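Local coordinates for protein NDP-N-acetyl-D-galactosaminuronic acid dehydrogenase (Methanosarcina mazei Go1, PDB 3G79) that probably oxidises UDP-N-acetyl-mannosamine to the corresponding uronate, reducing two molecules of NAD+, at residues A104-I109 with L142-S147; D128-V133 with K159-E164; A334-L339 with V445-R450. All blocks are in the same frame, centred on the assembly; numbering follows the deposited sequence.

Contact 1. Residues A104-I109 with L142-S147; sequences AVTLAI and LVVLES
The carboxylate of Glu146 has the hydroxyl of Thr106 over one face, with OG1 3.4 Å from CD. Ala108 CB lies near the carboxylate edge. OE2 is held by a salt bridge to Arg197 and a hydrogen bond with the hydroxyl of Tyr214. CG of Glu146 sits beside its own backbone N (chi1 -71°), and the chain then runs extended across Thr106 at about a right angle. On the face of the sheet with Val105 and Val143, Leu107 and Leu145 lie side by side, pointing the same way, and Leu107 CD1 is 3.5 Å from Leu145 CD2. The strands 104-107 and 142-145 are parallel neighbours. With helix 124-136 they form a beta-alpha-beta unit of the Rossmann-type NAD-binding domain. Val105 N hydrogen-bonds to Leu142 O at 2.8 Å, Val144 N to Val105 O, and Leu107 N to Val144 O, nearly straight (N-H...O 174°). Past the strand ends, Leu107 O takes two donors. Glu146 N meets it at 2.9 Å, tilted from the carbonyl plane, and Ser147 N at 3.1 Å, in that plane. Ser147 OG gives a hydrogen bond of 2.7 Å to Ile109 O.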
loop_
_atom_site.group_PDB
_atom_site.type_symbol
_atom_site.label_atom_id
_atom_site.label_comp_id
_atom_site.label_asym_id
_atom_site.label_seq_id
_atom_site.Cartn_x
_atom_site.Cartn_y
_atom_site.Cartn_z
ATOM N N ALA A 104 3.960 -2.813 39.295
ATOM C CA ALA A 104 3.446 -2.160 38.092
ATOM C C ALA A 104 1.944 -2.077 38.087
ATOM O O ALA A 104 1.272 -2.953 38.631
ATOM C CB ALA A 104 3.937 -2.866 36.810
ATOM N N VAL A 105 1.425 -1.023 37.471
ATOM C CA VAL A 105 0.001 -0.864 37.296
ATOM C C VAL A 105 -0.267 -0.539 35.851
ATOM O O VAL A 105 0.396 0.299 35.268
ATOM C CB VAL A 105 -0.572 0.275 38.121
ATOM C CG1 VAL A 105 -2.066 0.281 38.032
ATOM C CG2 VAL A 105 -0.163 0.122 39.535
ATOM N N THR A 106 -1.311 -1.172 35.336
ATOM C CA THR A 106 -1.801 -1.028 33.977
ATOM C C THR A 106 -3.215 -0.361 33.953
ATOM O O THR A 106 -4.091 -0.700 34.777
ATOM C CB THR A 106 -1.772 -2.426 33.354
ATOM O OG1 THR A 106 -0.768 -2.478 32.347
ATOM C CG2 THR A 106 -3.094 -2.829 32.823
ATOM N N LEU A 107 -3.404 0.600 33.042
ATOM C CA LEU A 107 -4.715 1.219 32.778
ATOM C C LEU A 107 -5.287 0.713 31.507
ATOM O O LEU A 107 -4.861 1.110 30.420
ATOM C CB LEU A 107 -4.635 2.742 32.649
ATOM C CG LEU A 107 -4.150 3.293 33.980
ATOM C CD1 LEU A 107 -2.764 3.869 33.792
ATOM C CD2 LEU A 107 -5.141 4.302 34.465
ATOM N N ALA A 108 -6.292 -0.132 31.675
ATOM C CA ALA A 108 -6.949 -0.852 30.605
ATOM C C ALA A 108 -8.410 -0.465 30.613
ATOM O O ALA A 108 -9.290 -1.297 30.655
ATOM C CB ALA A 108 -6.770 -2.391 30.833
ATOM N N ILE A 109 -8.671 0.823 30.572
ATOM C CA ILE A 109 -10.002 1.291 30.841
ATOM C C ILE A 109 -10.666 1.552 29.506
ATOM O O ILE A 109 -10.075 2.244 28.655
ATOM C CB ILE A 109 -9.939 2.521 31.746
ATOM C CG1 ILE A 109 -9.708 2.085 33.196
ATOM C CG2 ILE A 109 -11.208 3.382 31.599
ATOM C CD1 ILE A 109 -9.335 3.191 34.153
ATOM N N LEU A 142 6.087 1.022 37.875
ATOM C CA LEU A 142 5.863 1.223 36.436
ATOM C C LEU A 142 4.358 1.391 36.129
ATOM O O LEU A 142 3.550 0.589 36.570
ATOM C CB LEU A 142 6.466 0.095 35.571
ATOM C CG LEU A 142 5.871 0.001 34.149
ATOM C CD1 LEU A 142 6.642 0.922 33.199
ATOM C CD2 LEU A 142 5.858 -1.466 33.567
ATOM N N VAL A 143 4.023 2.420 35.351
ATOM C CA VAL A 143 2.658 2.661 34.936
ATOM C C VAL A 143 2.573 2.434 33.449
ATOM O O VAL A 143 3.434 2.898 32.674
ATOM C CB VAL A 143 2.225 4.128 35.296
ATOM C CG1 VAL A 143 0.813 4.392 34.908
ATOM C CG2 VAL A 143 2.385 4.391 36.793
ATOM N N VAL A 144 1.551 1.708 33.030
ATOM C CA VAL A 144 1.337 1.473 31.609
ATOM C C VAL A 144 -0.064 1.861 31.124
ATOM O O VAL A 144 -1.070 1.355 31.615
ATOM C CB VAL A 144 1.565 -0.013 31.194
ATOM C CG1 VAL A 144 1.635 -0.123 29.664
ATOM C CG2 VAL A 144 2.846 -0.531 31.766
ATOM N N LEU A 145 -0.106 2.731 30.118
ATOM C CA LEU A 145 -1.335 2.953 29.383
ATOM C C LEU A 145 -1.576 1.833 28.369
ATOM O O LEU A 145 -0.842 1.721 27.361
ATOM C CB LEU A 145 -1.314 4.305 28.677
ATOM C CG LEU A 145 -1.200 5.606 29.497
ATOM C CD1 LEU A 145 -1.826 6.787 28.775
ATOM C CD2 LEU A 145 -1.884 5.456 30.810
ATOM N N GLU A 146 -2.619 1.036 28.645
ATOM C CA GLU A 146 -3.108 0.022 27.715
ATOM C C GLU A 146 -4.309 0.485 26.870
ATOM O O GLU A 146 -4.518 -0.048 25.791
ATOM C CB GLU A 146 -3.444 -1.301 28.432
ATOM C CG GLU A 146 -2.243 -2.082 28.931
ATOM C CD GLU A 146 -2.620 -3.391 29.652
ATOM O OE1 GLU A 146 -3.695 -3.448 30.302
ATOM O OE2 GLU A 146 -1.838 -4.361 29.574
ATOM N N SER A 147 -5.085 1.466 27.344
ATOM C CA SER A 147 -6.239 2.022 26.580
ATOM C C SER A 147 -5.763 2.708 25.283
ATOM O O SER A 147 -4.698 3.309 25.230
ATOM C CB SER A 147 -7.044 3.031 27.411
ATOM O OG SER A 147 -7.353 2.559 28.730
#

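Contact 2. Residues D128-V133 with K159-E164; sequences DGIRNV and KQILEE
Ile130 and Val133 of helix 124-136 meet Ile161 and Leu162 of helix 154-166. Both helices belong to the Rossmann-type NAD-binding domain. They run in roughly the same direction, as is usual for neighbouring helices on one side of a parallel sheet. The segment axes come within 8.4 Å and are inclined by 35°.

The contact is mostly apolar. Ile130 CG2 touches two side chains. Leu162 CD2 is 3.6 Å away and Ile161 CG2 is 3.8 Å away, and both side chains cross Ile130 at about a right angle. CG2 of Ile130 is anti to the backbone N, while CG1 is beside it (chi1 -61°). This sends the CG2 branch, rather than the longer one, to the other helix. Leu162 uses both of its methyls. CD2 goes to Ile130, and CD1 goes to Val133 CG1 at 3.6 Å. Ile130 and Val133 also touch Leu107 and Val105 of strand 104-107. Leu162 touches Phe174 as well. Ile130, Val133 and Leu162 are buried.

At the outer side the packing is aliphatic on a charged residue. CG of Arg131 meets CG2 of Ile161, the two side chains crossing at a slant, with no polar bond between them. The Arg131 chain bends at chi2. Further out, the guanidinium stays with its own helix, NH2 forming a long salt bridge of 3.5 Å with Asp128 OD1, three residues earlier. Glu164 carries the opposite charge in the facing segment, but its OE1 stays 6.4 Å from Arg131 NE, so no bond forms there.

No hydrogen bond joins the two segments. The closest approach is that of Arg131 CG to Ile161 CG2, at 3.5 Å.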
loop_
_atom_site.group_PDB
_atom_site.type_symbol
_atom_site.label_atom_id
_atom_site.label_comp_id
_atom_site.label_asym_id
_atom_site.label_seq_id
_atom_site.Cartn_x
_atom_site.Cartn_y
_atom_site.Cartn_z
ATOM N N ASP A 128 -9.939 9.400 35.026
ATOM C CA ASP A 128 -10.208 9.108 36.423
ATOM C C ASP A 128 -9.249 8.053 36.944
ATOM O O ASP A 128 -8.758 8.169 38.051
ATOM C CB ASP A 128 -11.627 8.612 36.602
ATOM C CG ASP A 128 -12.601 9.723 36.918
ATOM O OD1 ASP A 128 -12.505 10.828 36.307
ATOM O OD2 ASP A 128 -13.465 9.466 37.789
ATOM N N GLY A 129 -8.984 7.021 36.131
ATOM C CA GLY A 129 -8.057 5.953 36.530
ATOM C C GLY A 129 -6.626 6.416 36.730
ATOM O O GLY A 129 -5.946 5.984 37.644
ATOM N N ILE A 130 -6.172 7.297 35.850
ATOM C CA ILE A 130 -4.824 7.818 35.878
ATOM C C ILE A 130 -4.665 8.599 37.167
ATOM O O ILE A 130 -3.708 8.371 37.923
ATOM C CB ILE A 130 -4.520 8.675 34.608
ATOM C CG1 ILE A 130 -4.663 7.810 33.359
ATOM C CG2 ILE A 130 -3.110 9.181 34.632
ATOM C CD1 ILE A 130 -4.699 8.573 32.035
ATOM N N ARG A 131 -5.606 9.505 37.429
ATOM C CA ARG A 131 -5.691 10.187 38.718
ATOM C C ARG A 131 -5.558 9.173 39.864
ATOM O O ARG A 131 -4.655 9.271 40.693
ATOM C CB ARG A 131 -6.983 10.999 38.818
ATOM C CG ARG A 131 -7.026 12.305 37.940
ATOM C CD ARG A 131 -7.831 13.463 38.614
ATOM N NE ARG A 131 -8.360 14.514 37.729
ATOM C CZ ARG A 131 -9.576 14.483 37.167
ATOM N NH1 ARG A 131 -10.005 15.500 36.411
ATOM N NH2 ARG A 131 -10.387 13.429 37.346
ATOM N N ASN A 132 -6.406 8.156 39.913
ATOM C CA ASN A 132 -6.253 7.193 40.999
ATOM C C ASN A 132 -4.848 6.621 41.100
ATOM O O ASN A 132 -4.263 6.566 42.205
ATOM C CB ASN A 132 -7.261 6.081 40.899
ATOM C CG ASN A 132 -8.548 6.412 41.602
ATOM O OD1 ASN A 132 -9.573 5.857 41.253
ATOM N ND2 ASN A 132 -8.508 7.305 42.615
ATOM N N VAL A 133 -4.307 6.195 39.950
ATOM C CA VAL A 133 -2.894 5.831 39.876
ATOM C C VAL A 133 -1.950 6.925 40.432
ATOM O O VAL A 133 -1.185 6.663 41.374
ATOM C CB VAL A 133 -2.506 5.397 38.459
ATOM C CG1 VAL A 133 -0.982 5.180 38.331
ATOM C CG2 VAL A 133 -3.234 4.142 38.150
ATOM N N LYS A 159 1.246 11.899 31.711
ATOM C CA LYS A 159 2.275 12.274 32.706
ATOM C C LYS A 159 1.948 13.519 33.594
ATOM O O LYS A 159 2.321 13.552 34.758
ATOM C CB LYS A 159 3.664 12.372 32.074
ATOM C CG LYS A 159 4.187 13.770 31.897
ATOM C CD LYS A 159 5.149 13.873 30.733
ATOM C CE LYS A 159 6.544 13.418 31.099
ATOM N NZ LYS A 159 7.018 12.520 30.013
ATOM N N GLN A 160 1.287 14.538 33.045
ATOM C CA GLN A 160 0.864 15.689 33.827
ATOM C C GLN A 160 0.003 15.235 35.030
ATOM O O GLN A 160 0.363 15.451 36.166
ATOM C CB GLN A 160 0.135 16.708 32.938
ATOM C CG GLN A 160 0.974 17.933 32.510
ATOM C CD GLN A 160 1.648 17.819 31.118
ATOM O OE1 GLN A 160 1.485 18.707 30.268
ATOM N NE2 GLN A 160 2.415 16.744 30.895
ATOM N N ILE A 161 -1.110 14.567 34.775
ATOM C CA ILE A 161 -1.880 13.935 35.838
ATOM C C ILE A 161 -1.028 13.076 36.786
ATOM O O ILE A 161 -1.117 13.197 38.016
ATOM C CB ILE A 161 -3.030 13.053 35.272
ATOM C CG1 ILE A 161 -3.984 13.892 34.433
ATOM C CG2 ILE A 161 -3.840 12.471 36.402
ATOM C CD1 ILE A 161 -5.061 13.084 33.710
ATOM N N LEU A 162 -0.229 12.171 36.235
ATOM C CA LEU A 162 0.589 11.325 37.086
ATOM C C LEU A 162 1.462 12.209 37.949
ATOM O O LEU A 162 1.631 11.939 39.142
ATOM C CB LEU A 162 1.454 10.350 36.274
ATOM C CG LEU A 162 0.948 8.924 35.980
ATOM C CD1 LEU A 162 -0.151 8.453 36.953
ATOM C CD2 LEU A 162 0.492 8.778 34.547
ATOM N N GLU A 163 2.000 13.270 37.351
ATOM C CA GLU A 163 2.959 14.108 38.049
ATOM C C GLU A 163 2.312 15.051 39.050
ATOM O O GLU A 163 2.866 15.237 40.125
ATOM C CB GLU A 163 3.897 14.843 37.087
ATOM C CG GLU A 163 4.816 13.870 36.334
ATOM C CD GLU A 163 5.858 14.541 35.461
ATOM O OE1 GLU A 163 5.666 15.697 35.025
ATOM O OE2 GLU A 163 6.876 13.895 35.171
ATOM N N GLU A 164 1.152 15.627 38.710
ATOM C CA GLU A 164 0.433 16.546 39.597
ATOM C C GLU A 164 -0.050 15.788 40.822
ATOM O O GLU A 164 -0.000 16.308 41.924
ATOM C CB GLU A 164 -0.800 17.180 38.934
ATOM C CG GLU A 164 -0.571 18.091 37.720
ATOM C CD GLU A 164 -1.873 18.395 36.905
ATOM O OE1 GLU A 164 -2.857 17.591 36.961
ATOM O OE2 GLU A 164 -1.889 19.431 36.183
#

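Contact 3. Residues A334-L339 with V445-R450; sequences AHMYNL and VIIDGR
The carboxylate of Asp448 is gripped by backbone N-H groups at both oxygens. OD2 is held by Ile453 N and weakly by Val452 N. OD1 accepts a hydrogen bond of 3.1 Å from Arg450 N, two residues on. This is an Asx turn. The N-H points well at the oxygen (158°) but comes from above the carboxylate plane. The turn lies just past strand 445-448, where Met336 reaches the chain.

Met336 does this with the end of its side chain. Its CG is beside the backbone N (chi1 -84°), and the chain bends at chi2 and again at chi3. SD comes to 3.5 Å from Gly449 CA. CE lies near the same carbon and 4.0 Å from Asp448 O. Gly449 has no side chain, which lets the sulphur come this close. On the strand side, Ile447 CG2 is 4.0 Å from Met336 SD. The same methyl is 4.3 Å from Leu339 CB. Ile447 CG1 approaches the backbone of the helix, 4.1 Å from Leu339 C.

Within the helix, Leu339 CG lies 3.6 Å above one face of the His335 ring, offset toward the rim. The ring nitrogens bond outside the contact: NE2 with Glu257 OE1 of the same chain, ND1 with Asp313 OD2 of the second subunit.

No hydrogen bond crosses the contact. The axes of the two segments approach to 9.1 Å and are nearly antiparallel, at 157°. Helix 321-345 packs over strand 445-448 of the parallel sheet of the C-terminal UDP-binding domain, a Rossmann-like alpha/beta fold with strand order 3-2-1-4-5-6.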
loop_
_atom_site.group_PDB
_atom_site.type_symbol
_atom_site.label_atom_id
_atom_site.label_comp_id
_atom_site.label_asym_id
_atom_site.label_seq_id
_atom_site.Cartn_x
_atom_site.Cartn_y
_atom_site.Cartn_z
ATOM N N ALA A 334 -21.152 9.887 -2.517
ATOM C CA ALA A 334 -21.595 10.786 -3.589
ATOM C C ALA A 334 -21.425 10.107 -4.954
ATOM O O ALA A 334 -22.278 10.278 -5.831
ATOM C CB ALA A 334 -20.895 12.175 -3.562
ATOM N N HIS A 335 -20.379 9.299 -5.107
ATOM C CA HIS A 335 -20.190 8.604 -6.361
ATOM C C HIS A 335 -21.304 7.583 -6.594
ATOM O O HIS A 335 -21.780 7.408 -7.749
ATOM C CB HIS A 335 -18.804 7.954 -6.470
ATOM C CG HIS A 335 -18.614 7.193 -7.739
ATOM N ND1 HIS A 335 -18.551 7.810 -8.977
ATOM C CD2 HIS A 335 -18.551 5.865 -7.979
ATOM C CE1 HIS A 335 -18.412 6.891 -9.917
ATOM N NE2 HIS A 335 -18.412 5.706 -9.336
ATOM N N MET A 336 -21.742 6.936 -5.503
ATOM C CA MET A 336 -22.798 5.914 -5.568
ATOM C C MET A 336 -24.057 6.580 -6.032
ATOM O O MET A 336 -24.679 6.118 -6.996
ATOM C CB MET A 336 -23.004 5.203 -4.216
ATOM C CG MET A 336 -22.034 4.021 -3.958
ATOM S SD MET A 336 -22.464 2.482 -4.849
ATOM C CE MET A 336 -21.205 2.636 -6.040
ATOM N N TYR A 337 -24.408 7.686 -5.356
ATOM C CA TYR A 337 -25.500 8.566 -5.761
ATOM C C TYR A 337 -25.454 9.016 -7.233
ATOM O O TYR A 337 -26.446 8.898 -7.914
ATOM C CB TYR A 337 -25.553 9.789 -4.850
ATOM C CG TYR A 337 -26.646 10.729 -5.228
ATOM C CD1 TYR A 337 -27.967 10.463 -4.872
ATOM C CD2 TYR A 337 -26.374 11.898 -5.965
ATOM C CE1 TYR A 337 -28.992 11.328 -5.227
ATOM C CE2 TYR A 337 -27.393 12.768 -6.325
ATOM C CZ TYR A 337 -28.693 12.462 -5.951
ATOM O OH TYR A 337 -29.698 13.298 -6.296
ATOM N N ASN A 338 -24.327 9.545 -7.730
ATOM C CA ASN A 338 -24.221 9.903 -9.174
ATOM C C ASN A 338 -24.481 8.723 -10.105
ATOM O O ASN A 338 -24.985 8.899 -11.188
ATOM C CB ASN A 338 -22.857 10.522 -9.558
ATOM C CG ASN A 338 -22.519 11.792 -8.768
ATOM O OD1 ASN A 338 -23.389 12.642 -8.467
ATOM N ND2 ASN A 338 -21.271 11.924 -8.432
ATOM N N LEU A 339 -24.096 7.525 -9.694
ATOM C CA LEU A 339 -24.270 6.349 -10.513
ATOM C C LEU A 339 -25.753 5.993 -10.547
ATOM O O LEU A 339 -26.297 5.638 -11.609
ATOM C CB LEU A 339 -23.463 5.178 -9.934
ATOM C CG LEU A 339 -21.936 5.047 -10.058
ATOM C CD1 LEU A 339 -21.381 3.780 -9.323
ATOM C CD2 LEU A 339 -21.462 5.063 -11.508
ATOM N N VAL A 445 -33.544 -0.642 -12.020
ATOM C CA VAL A 445 -32.208 -0.142 -11.912
ATOM C C VAL A 445 -31.583 -0.825 -10.703
ATOM O O VAL A 445 -32.187 -0.822 -9.625
ATOM C CB VAL A 445 -32.293 1.376 -11.738
ATOM C CG1 VAL A 445 -31.127 1.909 -10.913
ATOM C CG2 VAL A 445 -32.402 2.093 -13.134
ATOM N N ILE A 446 -30.414 -1.456 -10.904
ATOM C CA ILE A 446 -29.571 -1.981 -9.816
ATOM C C ILE A 446 -28.195 -1.311 -9.852
ATOM O O ILE A 446 -27.560 -1.293 -10.884
ATOM C CB ILE A 446 -29.452 -3.570 -9.837
ATOM C CG1 ILE A 446 -28.604 -4.101 -8.684
ATOM C CG2 ILE A 446 -28.823 -4.092 -11.101
ATOM C CD1 ILE A 446 -29.391 -4.718 -7.605
ATOM N N ILE A 447 -27.756 -0.771 -8.712
ATOM C CA ILE A 447 -26.415 -0.136 -8.522
ATOM C C ILE A 447 -25.637 -0.862 -7.398
ATOM O O ILE A 447 -26.107 -0.924 -6.251
ATOM C CB ILE A 447 -26.557 1.371 -8.129
ATOM C CG1 ILE A 447 -26.910 2.262 -9.326
ATOM C CG2 ILE A 447 -25.230 1.925 -7.736
ATOM C CD1 ILE A 447 -28.225 2.131 -9.882
ATOM N N ASP A 448 -24.472 -1.409 -7.732
ATOM C CA ASP A 448 -23.661 -2.274 -6.837
ATOM C C ASP A 448 -22.422 -1.602 -6.277
ATOM O O ASP A 448 -21.503 -1.255 -7.016
ATOM C CB ASP A 448 -23.186 -3.538 -7.585
ATOM C CG ASP A 448 -22.598 -4.616 -6.642
ATOM O OD1 ASP A 448 -22.823 -4.537 -5.421
ATOM O OD2 ASP A 448 -21.932 -5.561 -7.121
ATOM N N GLY A 449 -22.376 -1.451 -4.961
ATOM C CA GLY A 449 -21.253 -0.799 -4.297
ATOM C C GLY A 449 -20.242 -1.784 -3.741
ATOM O O GLY A 449 -19.126 -1.401 -3.325
ATOM N N ARG A 450 -20.620 -3.052 -3.762
ATOM C CA ARG A 450 -19.861 -4.090 -3.097
ATOM C C ARG A 450 -19.506 -5.327 -3.945
ATOM O O ARG A 450 -19.121 -6.335 -3.404
ATOM C CB ARG A 450 -20.562 -4.473 -1.782
ATOM C CG ARG A 450 -20.736 -3.291 -0.838
ATOM C CD ARG A 450 -19.382 -2.674 -0.404
ATOM N NE ARG A 450 -19.568 -1.547 0.514
ATOM C CZ ARG A 450 -18.584 -0.909 1.172
ATOM N NH1 ARG A 450 -17.301 -1.288 1.031
ATOM N NH2 ARG A 450 -18.887 0.104 2.004
#

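How the contacts relate
Contacts 1 and 2 share the NAD-binding domain and interlock along the chain. Helix 124-136, one partner in contact 2, connects the two strands of contact 1 and packs on them, with Leu107 CD2 3.4 Å from Gly129 C. Contact 1 is a buried strand pair held by backbone hydrogen bonds. Contact 2 joins helices by aliphatic packing and reaches the surface at Arg131. Contact 3 is also buried, but it lies on the opposite side of the chain's centre. Its centre is about 46 Å from that of contact 1 and about 50 Å from that of contact 2. It sets a helix on a strand and, like contact 2, has no hydrogen bond between its segments.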